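Local structure of glycerol dehydrogenase (Schizosaccharomyces pombe, 1TA9) at residues B[219-222]-B[223-227]; B[228-231]-B[232-236]; B[274-277]-B[278-282]; B[285-289]-B[290-294]; B[311-314]-B[315-319]. The protein oxidises glycerol to dihydroxyacetone with NAD+ as electron acceptor, probably at a zinc-dependent site, so that the cell can assimilate glycerol. One frame throughout, in Å; residues are numbered along the deposited sequence.

Interaction 1 of 5, residues B[219-222]-B[223-227]; sequences VRAP and VRFLI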
loop_
_atom_site.group_PDB
_atom_site.type_symbol
_atom_site.label_atom_id
_atom_site.label_comp_id
_atom_site.label_asym_id
_atom_site.label_seq_id
_atom_site.Cartn_x
_atom_site.Cartn_y
_atom_site.Cartn_z
ATOM N N VAL B 219 12.620 38.853 -7.212
ATOM C CA VAL B 219 13.697 38.211 -6.457
ATOM C C VAL B 219 14.547 39.203 -5.656
ATOM O O VAL B 219 15.194 38.821 -4.682
ATOM C CB VAL B 219 14.620 37.375 -7.385
ATOM C CG1 VAL B 219 15.619 38.274 -8.092
ATOM C CG2 VAL B 219 15.333 36.287 -6.578
ATOM N N ARG B 220 14.533 40.472 -6.063
ATOM C CA ARG B 220 15.302 41.517 -5.381
ATOM C C ARG B 220 14.580 42.096 -4.168
ATOM O O ARG B 220 15.182 42.788 -3.349
ATOM C CB ARG B 220 15.630 42.659 -6.353
ATOM C CG ARG B 220 16.706 42.338 -7.377
ATOM C CD ARG B 220 16.831 43.469 -8.398
ATOM N NE ARG B 220 17.904 43.230 -9.362
ATOM C CZ ARG B 220 19.197 43.400 -9.100
ATOM N NH1 ARG B 220 19.586 43.815 -7.900
ATOM N NH2 ARG B 220 20.104 43.158 -10.039
ATOM N N ALA B 221 13.288 41.822 -4.050
ATOM C CA ALA B 221 12.517 42.343 -2.927
ATOM C C ALA B 221 12.770 41.523 -1.663
ATOM O O ALA B 221 13.155 40.356 -1.737
ATOM C CB ALA B 221 11.036 42.323 -3.268
ATOM N N PRO B 222 12.568 42.132 -0.481
ATOM C CA PRO B 222 12.778 41.419 0.785
ATOM C C PRO B 222 11.935 40.148 0.806
ATOM O O PRO B 222 10.759 40.175 0.450
ATOM C CB PRO B 222 12.319 42.431 1.827
ATOM C CG PRO B 222 12.687 43.740 1.190
ATOM C CD PRO B 222 12.225 43.544 -0.236
ATOM N N VAL B 223 12.526 39.039 1.236
ATOM C CA VAL B 223 11.811 37.767 1.257
ATOM C C VAL B 223 10.544 37.764 2.124
ATOM O O VAL B 223 9.681 36.896 1.967
ATOM C CB VAL B 223 12.761 36.614 1.676
ATOM C CG1 VAL B 223 13.163 36.764 3.131
ATOM C CG2 VAL B 223 12.098 35.264 1.403
ATOM N N ARG B 224 10.408 38.732 3.027
ATOM C CA ARG B 224 9.202 38.792 3.849
ATOM C C ARG B 224 7.984 38.931 2.919
ATOM O O ARG B 224 6.914 38.392 3.197
ATOM C CB ARG B 224 9.256 39.981 4.817
ATOM C CG ARG B 224 8.024 40.101 5.700
ATOM C CD ARG B 224 7.970 41.415 6.484
ATOM N NE ARG B 224 6.718 41.517 7.237
ATOM C CZ ARG B 224 6.273 42.622 7.826
ATOM N NH1 ARG B 224 6.975 43.748 7.760
ATOM N NH2 ARG B 224 5.120 42.601 8.480
ATOM N N PHE B 225 8.154 39.644 1.809
ATOM C CA PHE B 225 7.063 39.836 0.851
ATOM C C PHE B 225 6.609 38.521 0.213
ATOM O O PHE B 225 5.409 38.253 0.103
ATOM C CB PHE B 225 7.488 40.813 -0.250
ATOM C CG PHE B 225 7.520 42.248 0.191
ATOM C CD1 PHE B 225 6.339 42.977 0.313
ATOM C CD2 PHE B 225 8.726 42.866 0.502
ATOM C CE1 PHE B 225 6.359 44.306 0.741
ATOM C CE2 PHE B 225 8.760 44.196 0.934
ATOM C CZ PHE B 225 7.574 44.915 1.053
ATOM N N LEU B 226 7.569 37.712 -0.223
ATOM C CA LEU B 226 7.252 36.426 -0.844
ATOM C C LEU B 226 6.520 35.540 0.155
ATOM O O LEU B 226 5.550 34.867 -0.193
ATOM C CB LEU B 226 8.531 35.715 -1.307
ATOM C CG LEU B 226 8.329 34.325 -1.932
ATOM C CD1 LEU B 226 7.656 34.477 -3.291
ATOM C CD2 LEU B 226 9.666 33.614 -2.092
ATOM N N ILE B 227 6.999 35.541 1.396
ATOM C CA ILE B 227 6.401 34.734 2.446
ATOM C C ILE B 227 4.958 35.158 2.697
ATOM O O ILE B 227 4.093 34.319 2.941
ATOM C CB ILE B 227 7.233 34.824 3.742
ATOM C CG1 ILE B 227 8.579 34.132 3.515
ATOM C CG2 ILE B 227 6.481 34.174 4.901
ATOM C CD1 ILE B 227 9.596 34.320 4.623
HETATM O O HOH W 1 10.006 38.728 -1.714
#
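The ring of P222 runs alongside the side chain of F225, both heading in one direction, near the start of helix 223-245. The pyrrolidine ring meets one side of the phenyl group: CD of P222 is 3.6 Å from CD2 of F225, and CG of P222 is 4.0 Å from CE2 of F225. F225 is set there by its first torsion, which turns CG opposite the carbonyl carbon and beside its own N (chi1 -75°). The carbonyl of P222 holds the same pair together. Its O receives the N-H of F225 at 3.0 Å, with 149° at the hydrogen and the donor well above the carbonyl plane. That O also lies at the edge of the phenyl ring, near its plane, 3.4 Å from F225 CD2. A water gives P222 O a second bond (2.7 Å) and accepts weakly from L226 N, so the first turn is partly completed by solvent. An alanine in place of F225 would keep the backbone bond but would probably leave the proline ring without its apolar neighbour and open a gap beside T178, a residue likely to bind NAD+. R224 leads away on an extended chain to a salt bridge with E335. Around this helix start, V223 and L226 pack on N282 of helix 258-284, L226 and V219 touch F291 of helix 289-307, and F225 meets M332 in a loop.

Interaction 2 of 5, residues B[228-231]-B[232-236]; sequences SGIG and DALST. With K (potassium ion), chain J; ZN (zinc ion), chain I.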
loop_
_atom_site.group_PDB
_atom_site.type_symbol
_atom_site.label_atom_id
_atom_site.label_comp_id
_atom_site.label_asym_id
_atom_site.label_seq_id
_atom_site.Cartn_x
_atom_site.Cartn_y
_atom_site.Cartn_z
ATOM N N SER B 228 4.697 36.458 2.629
ATOM C CA SER B 228 3.341 36.949 2.820
ATOM C C SER B 228 2.468 36.379 1.698
ATOM O O SER B 228 1.327 35.983 1.923
ATOM C CB SER B 228 3.320 38.474 2.773
ATOM O OG SER B 228 1.989 38.943 2.825
ATOM N N GLY B 229 3.019 36.340 0.488
ATOM C CA GLY B 229 2.286 35.798 -0.640
ATOM C C GLY B 229 2.036 34.309 -0.481
ATOM O O GLY B 229 1.039 33.786 -0.969
ATOM N N ILE B 230 2.954 33.614 0.180
ATOM C CA ILE B 230 2.795 32.178 0.408
ATOM C C ILE B 230 1.651 32.004 1.404
ATOM O O ILE B 230 0.819 31.100 1.272
ATOM C CB ILE B 230 4.101 31.560 0.977
ATOM C CG1 ILE B 230 5.164 31.518 -0.126
ATOM C CG2 ILE B 230 3.831 30.166 1.550
ATOM C CD1 ILE B 230 6.551 31.119 0.355
ATOM N N GLY B 231 1.608 32.887 2.395
ATOM C CA GLY B 231 0.555 32.825 3.391
ATOM C C GLY B 231 -0.803 33.019 2.750
ATOM O O GLY B 231 -1.777 32.346 3.099
ATOM N N ASP B 232 -0.874 33.941 1.798
ATOM C CA ASP B 232 -2.125 34.206 1.109
ATOM C C ASP B 232 -2.450 33.007 0.214
ATOM O O ASP B 232 -3.588 32.546 0.167
ATOM C CB ASP B 232 -2.002 35.475 0.259
ATOM C CG ASP B 232 -3.352 36.087 -0.070
ATOM O OD1 ASP B 232 -3.424 36.948 -0.973
ATOM O OD2 ASP B 232 -4.341 35.712 0.591
ATOM N N ALA B 233 -1.440 32.491 -0.481
ATOM C CA ALA B 233 -1.642 31.355 -1.377
ATOM C C ALA B 233 -2.096 30.094 -0.626
ATOM O O ALA B 233 -2.880 29.296 -1.151
ATOM C CB ALA B 233 -0.359 31.077 -2.161
ATOM N N LEU B 234 -1.611 29.917 0.597
ATOM C CA LEU B 234 -1.994 28.756 1.397
ATOM C C LEU B 234 -3.488 28.688 1.720
ATOM O O LEU B 234 -4.040 27.601 1.879
ATOM C CB LEU B 234 -1.203 28.723 2.709
ATOM C CG LEU B 234 0.210 28.142 2.635
ATOM C CD1 LEU B 234 0.924 28.370 3.963
ATOM C CD2 LEU B 234 0.133 26.657 2.306
ATOM N N SER B 235 -4.150 29.834 1.820
ATOM C CA SER B 235 -5.571 29.819 2.141
ATOM C C SER B 235 -6.461 29.489 0.943
ATOM O O SER B 235 -7.605 29.067 1.113
ATOM C CB SER B 235 -6.002 31.164 2.731
ATOM O OG SER B 235 -6.033 32.174 1.745
ATOM N N THR B 236 -5.930 29.663 -0.263
ATOM C CA THR B 236 -6.699 29.406 -1.474
ATOM C C THR B 236 -7.362 28.032 -1.531
ATOM O O THR B 236 -8.579 27.940 -1.693
ATOM C CB THR B 236 -5.831 29.574 -2.736
ATOM O OG1 THR B 236 -5.327 30.912 -2.790
ATOM C CG2 THR B 236 -6.654 29.301 -3.989
HETATM K K K J . -5.907 33.423 -1.170
HETATM ZN ZN ZN I . -5.761 37.371 0.163
HETATM O O HOH W 2 -8.177 32.274 -0.742
#
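D232 carries its carboxylate CG opposite its own N (chi1 -159°), which swings the group off the helix toward a zinc ion and a potassium ion. S235 is turned otherwise, with OG placed between its N and carbonyl carbon (chi1 72°) and so directed toward the potassium ion, which it binds. These residues form part of helix 223-245, which supplies metal ligands to the active site of this iron-containing alcohol dehydrogenase family member, here occupied by zinc. The evidence for regular helix is the run of i to i+4 bonds: D232 N to S228 O, A233 N to G229 O and L234 N to I230 O, the last two at 2.8 Å. G229 and G231 add no side chain of their own to the turn before D232, where S228 and I230 do. One row of the helix is apolar: I230 and L234 run alongside each other, CG2 of I230 being 4.2 Å from CD1 of L234, and I230 also packs on I279 and V294. The polar groups have partners outside: S228 OG bonds to G334 N and S180 O, and S235 OG, besides binding potassium, bonds to E239 OE2. H315 and H333 join D232 on the zinc, and D182 shares the potassium. D232 OD2 serves both ions, at 2.2 Å from zinc and a long 3.3 Å from potassium, while D232 OD1 lies farther from the zinc, at 2.6 Å. The closer D232 ligand of the potassium is its backbone O at 2.8 Å. T236 OG1 adds a further ligand, 3.0 Å from the potassium.

Interaction 3 of 5, residues B[274-277]-B[278-282]; sequences YALS and AILSN
Within helix 258-284, the side chains of L276 and L280 slant across each other one turn apart, with the methyl CD1 of L276 resting 4.0 Å from the branch carbon CG of L280. L276 reaches this position because its CG stands opposite the backbone N (chi1 177°), which carries the branch toward the following turn although its CB starts off away from it. The same CD1 comes to 4.4 Å from CB of I279. Along the backbone, A278 N bonds to Y274 O, I279 N to A275 O, and L280 N to L276 O, the last at 168° and so the straightest of the series.

The helix is kinked just here, since the N atoms of L276 and S277 find no acceptor in the turn before. Beyond the kink, the carbonyl O of S277 is gripped twice by one residue: S281 N donates at 2.9 Å and S281 OG at 2.8 Å, reaching it from opposite faces of the carbonyl plane. S281 OG is also hydrogen-bonded to T288 OG1, tying the helix to the start of the next one. I279 turns to helix 223-245, where it meets I227 and I230. The second subunit is reached at several points: L276 touches L352 and L280 touches K423 of that chain, while Y274, which also lies against N293 and V294 of helix 289-307, has its OH hydrogen-bonded to the carbonyl O of D349 of the second subunit.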
loop_
_atom_site.group_PDB
_atom_site.type_symbol
_atom_site.label_atom_id
_atom_site.label_comp_id
_atom_site.label_asym_id
_atom_site.label_seq_id
_atom_site.Cartn_x
_atom_site.Cartn_y
_atom_site.Cartn_z
ATOM N N TYR B 274 7.677 23.476 -3.599
ATOM C CA TYR B 274 8.644 24.556 -3.747
ATOM C C TYR B 274 8.650 25.771 -2.821
ATOM O O TYR B 274 9.522 26.625 -2.955
ATOM C CB TYR B 274 8.558 25.057 -5.191
ATOM C CG TYR B 274 8.716 23.958 -6.216
ATOM C CD1 TYR B 274 9.963 23.392 -6.465
ATOM C CD2 TYR B 274 7.613 23.462 -6.916
ATOM C CE1 TYR B 274 10.117 22.358 -7.382
ATOM C CE2 TYR B 274 7.755 22.421 -7.842
ATOM C CZ TYR B 274 9.013 21.878 -8.068
ATOM O OH TYR B 274 9.185 20.864 -8.984
ATOM N N ALA B 275 7.710 25.874 -1.891
ATOM C CA ALA B 275 7.692 27.054 -1.024
ATOM C C ALA B 275 9.013 27.357 -0.307
ATOM O O ALA B 275 9.517 28.486 -0.370
ATOM C CB ALA B 275 6.559 26.944 -0.002
ATOM N N LEU B 276 9.576 26.365 0.375
ATOM C CA LEU B 276 10.826 26.591 1.096
ATOM C C LEU B 276 12.018 26.834 0.180
ATOM O O LEU B 276 12.899 27.625 0.509
ATOM C CB LEU B 276 11.133 25.425 2.042
ATOM C CG LEU B 276 12.470 25.523 2.792
ATOM C CD1 LEU B 276 12.625 26.903 3.438
ATOM C CD2 LEU B 276 12.544 24.427 3.843
ATOM N N SER B 277 12.057 26.163 -0.968
ATOM C CA SER B 277 13.177 26.368 -1.884
ATOM C C SER B 277 13.076 27.762 -2.518
ATOM O O SER B 277 14.090 28.393 -2.803
ATOM C CB SER B 277 13.243 25.259 -2.955
ATOM O OG SER B 277 11.977 24.945 -3.500
ATOM N N ALA B 278 11.855 28.253 -2.715
ATOM C CA ALA B 278 11.655 29.594 -3.273
ATOM C C ALA B 278 12.095 30.615 -2.223
ATOM O O ALA B 278 12.717 31.630 -2.539
ATOM C CB ALA B 278 10.187 29.811 -3.617
ATOM N N ILE B 279 11.747 30.348 -0.969
ATOM C CA ILE B 279 12.134 31.236 0.123
ATOM C C ILE B 279 13.661 31.333 0.209
ATOM O O ILE B 279 14.224 32.430 0.281
ATOM C CB ILE B 279 11.570 30.732 1.474
ATOM C CG1 ILE B 279 10.051 30.937 1.504
ATOM C CG2 ILE B 279 12.239 31.469 2.625
ATOM C CD1 ILE B 279 9.369 30.372 2.752
ATOM N N LEU B 280 14.333 30.185 0.215
ATOM C CA LEU B 280 15.792 30.175 0.274
ATOM C C LEU B 280 16.365 30.898 -0.948
ATOM O O LEU B 280 17.308 31.684 -0.832
ATOM C CB LEU B 280 16.312 28.731 0.337
ATOM C CG LEU B 280 15.988 27.993 1.643
ATOM C CD1 LEU B 280 16.253 26.505 1.491
ATOM C CD2 LEU B 280 16.831 28.571 2.774
ATOM N N SER B 281 15.785 30.640 -2.118
ATOM C CA SER B 281 16.234 31.280 -3.352
ATOM C C SER B 281 16.118 32.806 -3.266
ATOM O O SER B 281 17.075 33.530 -3.561
ATOM C CB SER B 281 15.416 30.765 -4.547
ATOM O OG SER B 281 15.712 29.403 -4.824
ATOM N N ASN B 282 14.942 33.286 -2.861
ATOM C CA ASN B 282 14.676 34.725 -2.722
ATOM C C ASN B 282 15.697 35.324 -1.749
ATOM O O ASN B 282 16.302 36.369 -2.019
ATOM C CB ASN B 282 13.244 34.917 -2.189
ATOM C CG ASN B 282 12.747 36.358 -2.268
ATOM O OD1 ASN B 282 11.574 36.622 -1.985
ATOM N ND2 ASN B 282 13.621 37.290 -2.649
#

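Interaction 4 of 5, residues B[285-289]-B[290-294]; sequences GVCTE and AFENV
T288 caps the N-terminus of helix 289-307: its OG1 accepts the N-H of F291 at 3.2 Å with 156° at the hydrogen. The N-cap works because OG1 sits between the threonine N and carbonyl carbon (chi1 52°), facing the open end of the helix, and OG1 is bonded as well to S281 of the preceding helix, whose chain ends in a Schellman motif at G285. This inner side is closely packed. CB of F291 rests 3.5 Å from T288 OG1, and the F291 ring also touches I218, V219 and L226. The sulfur of C287 adds an oblique sulfur-aromatic contact, 3.9 Å from CD2 of F291. E292 OE1 bonds to T215 of helix 215-220 in its own chain and to a water.

On the looser side E289 and N293 pass at a slant, carboxylate and amide planes 66° apart, with few direct contacts; water and neighbouring subunits fill in. E289 OE2 forms a salt bridge with K403 of the second subunit, N293 ND2 bonds to D349 of the second subunit, and N293 OD1 accepts from R64 of the third subunit. Between E289 and N293 a single water donates to E289 OE1 at 2.8 Å and to N293 OD1 at 2.7 Å.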
loop_
_atom_site.group_PDB
_atom_site.type_symbol
_atom_site.label_atom_id
_atom_site.label_comp_id
_atom_site.label_asym_id
_atom_site.label_seq_id
_atom_site.Cartn_x
_atom_site.Cartn_y
_atom_site.Cartn_z
ATOM N N GLY B 285 18.870 35.664 -3.258
ATOM C CA GLY B 285 18.807 36.522 -4.428
ATOM C C GLY B 285 18.957 35.813 -5.762
ATOM O O GLY B 285 19.358 36.430 -6.750
ATOM N N VAL B 286 18.632 34.525 -5.808
ATOM C CA VAL B 286 18.750 33.765 -7.050
ATOM C C VAL B 286 17.376 33.376 -7.589
ATOM O O VAL B 286 16.523 32.871 -6.858
ATOM C CB VAL B 286 19.628 32.500 -6.857
ATOM C CG1 VAL B 286 21.055 32.920 -6.518
ATOM C CG2 VAL B 286 19.066 31.623 -5.749
ATOM N N CYS B 287 17.183 33.620 -8.883
ATOM C CA CYS B 287 15.918 33.356 -9.557
ATOM C C CYS B 287 15.860 31.938 -10.129
ATOM O O CYS B 287 15.931 31.746 -11.341
ATOM C CB CYS B 287 15.730 34.403 -10.669
ATOM S SG CYS B 287 14.048 34.625 -11.318
ATOM N N THR B 288 15.734 30.950 -9.247
ATOM C CA THR B 288 15.655 29.542 -9.651
ATOM C C THR B 288 14.271 29.231 -10.208
ATOM O O THR B 288 13.349 30.024 -10.048
ATOM C CB THR B 288 15.878 28.611 -8.451
ATOM O OG1 THR B 288 14.983 28.986 -7.395
ATOM C CG2 THR B 288 17.315 28.700 -7.958
ATOM N N GLU B 289 14.120 28.075 -10.854
ATOM C CA GLU B 289 12.814 27.702 -11.387
ATOM C C GLU B 289 11.870 27.489 -10.202
ATOM O O GLU B 289 10.675 27.777 -10.283
ATOM C CB GLU B 289 12.907 26.428 -12.239
ATOM C CG GLU B 289 11.594 26.072 -12.947
ATOM C CD GLU B 289 11.748 24.963 -13.978
ATOM O OE1 GLU B 289 10.717 24.513 -14.526
ATOM O OE2 GLU B 289 12.894 24.544 -14.246
ATOM N N ALA B 290 12.417 27.006 -9.093
ATOM C CA ALA B 290 11.618 26.781 -7.894
ATOM C C ALA B 290 11.001 28.109 -7.449
ATOM O O ALA B 290 9.813 28.176 -7.119
ATOM C CB ALA B 290 12.492 26.199 -6.781
ATOM N N PHE B 291 11.815 29.161 -7.443
ATOM C CA PHE B 291 11.351 30.496 -7.067
ATOM C C PHE B 291 10.267 30.928 -8.050
ATOM O O PHE B 291 9.204 31.406 -7.654
ATOM C CB PHE B 291 12.514 31.501 -7.119
ATOM C CG PHE B 291 12.084 32.943 -6.960
ATOM C CD1 PHE B 291 11.689 33.434 -5.719
ATOM C CD2 PHE B 291 12.078 33.806 -8.053
ATOM C CE1 PHE B 291 11.294 34.766 -5.565
ATOM C CE2 PHE B 291 11.685 35.139 -7.913
ATOM C CZ PHE B 291 11.292 35.618 -6.664
ATOM N N GLU B 292 10.540 30.761 -9.341
ATOM C CA GLU B 292 9.568 31.134 -10.364
ATOM C C GLU B 292 8.260 30.355 -10.199
ATOM O O GLU B 292 7.180 30.882 -10.471
ATOM C CB GLU B 292 10.147 30.884 -11.763
ATOM C CG GLU B 292 11.383 31.721 -12.088
ATOM C CD GLU B 292 11.090 32.886 -13.023
ATOM O OE1 GLU B 292 12.003 33.705 -13.255
ATOM O OE2 GLU B 292 9.953 32.985 -13.537
ATOM N N ASN B 293 8.350 29.102 -9.761
ATOM C CA ASN B 293 7.146 28.294 -9.575
ATOM C C ASN B 293 6.241 28.897 -8.510
ATOM O O ASN B 293 5.015 28.935 -8.661
ATOM C CB ASN B 293 7.497 26.862 -9.161
ATOM C CG ASN B 293 8.138 26.069 -10.276
ATOM O OD1 ASN B 293 7.995 26.398 -11.457
ATOM N ND2 ASN B 293 8.833 24.998 -9.909
ATOM N N VAL B 294 6.852 29.362 -7.426
ATOM C CA VAL B 294 6.090 29.951 -6.334
ATOM C C VAL B 294 5.545 31.323 -6.720
ATOM O O VAL B 294 4.486 31.732 -6.241
ATOM C CB VAL B 294 6.948 30.030 -5.051
ATOM C CG1 VAL B 294 6.182 30.738 -3.938
ATOM C CG2 VAL B 294 7.312 28.614 -4.613
HETATM O O HOH W 3 14.063 32.206 -14.263
HETATM O O HOH W 4 8.104 24.839 -13.679
#

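Interaction 5 of 5, residues B[311-314]-B[315-319]; sequences LAAA and HAIHN. With ZN (zinc ion), chain I.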
loop_
_atom_site.group_PDB
_atom_site.type_symbol
_atom_site.label_atom_id
_atom_site.label_comp_id
_atom_site.label_asym_id
_atom_site.label_seq_id
_atom_site.Cartn_x
_atom_site.Cartn_y
_atom_site.Cartn_z
ATOM N N LEU B 311 -13.814 32.748 -1.428
ATOM C CA LEU B 311 -13.223 33.040 -0.133
ATOM C C LEU B 311 -14.188 32.495 0.913
ATOM O O LEU B 311 -15.383 32.338 0.645
ATOM C CB LEU B 311 -13.048 34.552 0.059
ATOM C CG LEU B 311 -12.126 35.277 -0.924
ATOM C CD1 LEU B 311 -12.023 36.753 -0.546
ATOM C CD2 LEU B 311 -10.746 34.619 -0.906
ATOM N N ALA B 312 -13.674 32.196 2.097
ATOM C CA ALA B 312 -14.516 31.668 3.158
ATOM C C ALA B 312 -14.194 32.322 4.500
ATOM O O ALA B 312 -14.167 33.549 4.608
ATOM C CB ALA B 312 -14.355 30.148 3.244
ATOM N N ALA B 313 -13.944 31.507 5.521
ATOM C CA ALA B 313 -13.650 32.040 6.847
ATOM C C ALA B 313 -12.292 32.725 6.970
ATOM O O ALA B 313 -12.190 33.786 7.585
ATOM C CB ALA B 313 -13.764 30.936 7.889
ATOM N N ALA B 314 -11.257 32.123 6.394
ATOM C CA ALA B 314 -9.906 32.676 6.488
ATOM C C ALA B 314 -9.832 34.179 6.226
ATOM O O ALA B 314 -9.364 34.939 7.073
ATOM C CB ALA B 314 -8.968 31.937 5.538
ATOM N N HIS B 315 -10.294 34.614 5.060
ATOM C CA HIS B 315 -10.239 36.038 4.747
ATOM C C HIS B 315 -11.193 36.884 5.575
ATOM O O HIS B 315 -10.895 38.036 5.887
ATOM C CB HIS B 315 -10.465 36.263 3.253
ATOM C CG HIS B 315 -9.211 36.124 2.449
ATOM N ND1 HIS B 315 -8.557 34.920 2.299
ATOM C CD2 HIS B 315 -8.441 37.052 1.835
ATOM C CE1 HIS B 315 -7.433 35.113 1.631
ATOM N NE2 HIS B 315 -7.340 36.397 1.339
ATOM N N ALA B 316 -12.335 36.318 5.942
ATOM C CA ALA B 316 -13.288 37.049 6.769
ATOM C C ALA B 316 -12.614 37.320 8.116
ATOM O O ALA B 316 -12.759 38.398 8.699
ATOM C CB ALA B 316 -14.554 36.223 6.960
ATOM N N ILE B 317 -11.866 36.333 8.601
ATOM C CA ILE B 317 -11.157 36.463 9.868
ATOM C C ILE B 317 -10.046 37.499 9.728
ATOM O O ILE B 317 -9.792 38.274 10.653
ATOM C CB ILE B 317 -10.576 35.105 10.311
ATOM C CG1 ILE B 317 -11.730 34.137 10.580
ATOM C CG2 ILE B 317 -9.720 35.276 11.560
ATOM C CD1 ILE B 317 -11.312 32.705 10.756
ATOM N N HIS B 318 -9.391 37.513 8.570
ATOM C CA HIS B 318 -8.338 38.488 8.311
ATOM C C HIS B 318 -8.928 39.894 8.422
ATOM O O HIS B 318 -8.322 40.783 9.023
ATOM C CB HIS B 318 -7.743 38.277 6.914
ATOM C CG HIS B 318 -7.127 39.511 6.322
ATOM N ND1 HIS B 318 -7.880 40.532 5.783
ATOM C CD2 HIS B 318 -5.833 39.891 6.191
ATOM C CE1 HIS B 318 -7.078 41.485 5.344
ATOM N NE2 HIS B 318 -5.830 41.121 5.579
ATOM N N ASN B 319 -10.115 40.084 7.852
ATOM C CA ASN B 319 -10.776 41.385 7.894
ATOM C C ASN B 319 -11.193 41.751 9.316
ATOM O O ASN B 319 -11.126 42.915 9.708
ATOM C CB ASN B 319 -11.998 41.397 6.971
ATOM C CG ASN B 319 -11.625 41.214 5.513
ATOM O OD1 ASN B 319 -10.519 41.559 5.099
ATOM N ND2 ASN B 319 -12.554 40.691 4.724
HETATM ZN ZN ZN I . -5.761 37.371 0.163
#
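L311 covers one face of the H315 imidazole: its CD2 methyl stands 4.0 Å from the ring centroid and 16° off the ring normal, a CH-pi contact made nearest ND1, while CD1 lies 4.1 Å from CB of H315. Both ring nitrogens are engaged. NE2 of H315 binds the zinc ion at 2.2 Å, alongside D232 and H333, and ND1 is hydrogen-bonded to OE2 of E239, a second-shell carboxylate that fixes the rotation of the ring. The other oxygen of E239 takes A312 N, so one glutamate holds both the metal ligand and the chain leading into helix 313-322. The entry to the helix has further partners: L311 O accepts from N400 ND2, and A314 N donates to Q344 OE1.

Inside the helix, A313 O accepts I317 N at 2.8 Å, with the donor nearly in line with the carbonyl bond, and A314 O accepts H318 N at 3.0 Å. H318, whose ring meets that of the zinc ligand H333 edge-to-face, gives its ND1 proton to OD1 of N319 at 2.9 Å. The acceptor lies in the imidazole plane, but ND1 stands 44° above the amide carbonyl plane and so misses its lone pairs. A313 CB meanwhile meets I317 CD1 at 4.2 Å.

An alanine in place of L311 would probably take the methyl cover off this ring face and leave the zinc ligand freer to tilt. Apolar cover on one face, metal at one nitrogen and carboxylate at the other are consistent with a histidine whose ring orientation is well fixed for zinc.

Interactions 1 and 2 follow one another on helix 223-245, the first at its partly exposed, water-bridged start and the second buried, its centre about 7 Å from the centre of the chain. Interactions 2 and 5 meet at the zinc through D232 and H315, and both contribute metal ligands in buried surroundings. Interactions 3 and 4 hold consecutive helices, 258-284 and 289-307, and both face the second subunit; they share hydroxyl bonds and apolar packing, but interaction 4 adds a helix cap, a salt bridge and amide bonds to neighbouring subunits. N282 joins interaction 3 to interaction 1, and I230 links interaction 2 to both 3 and 4. Interaction 5 stands apart from 3 and 4, centres 26 and 29 Å away.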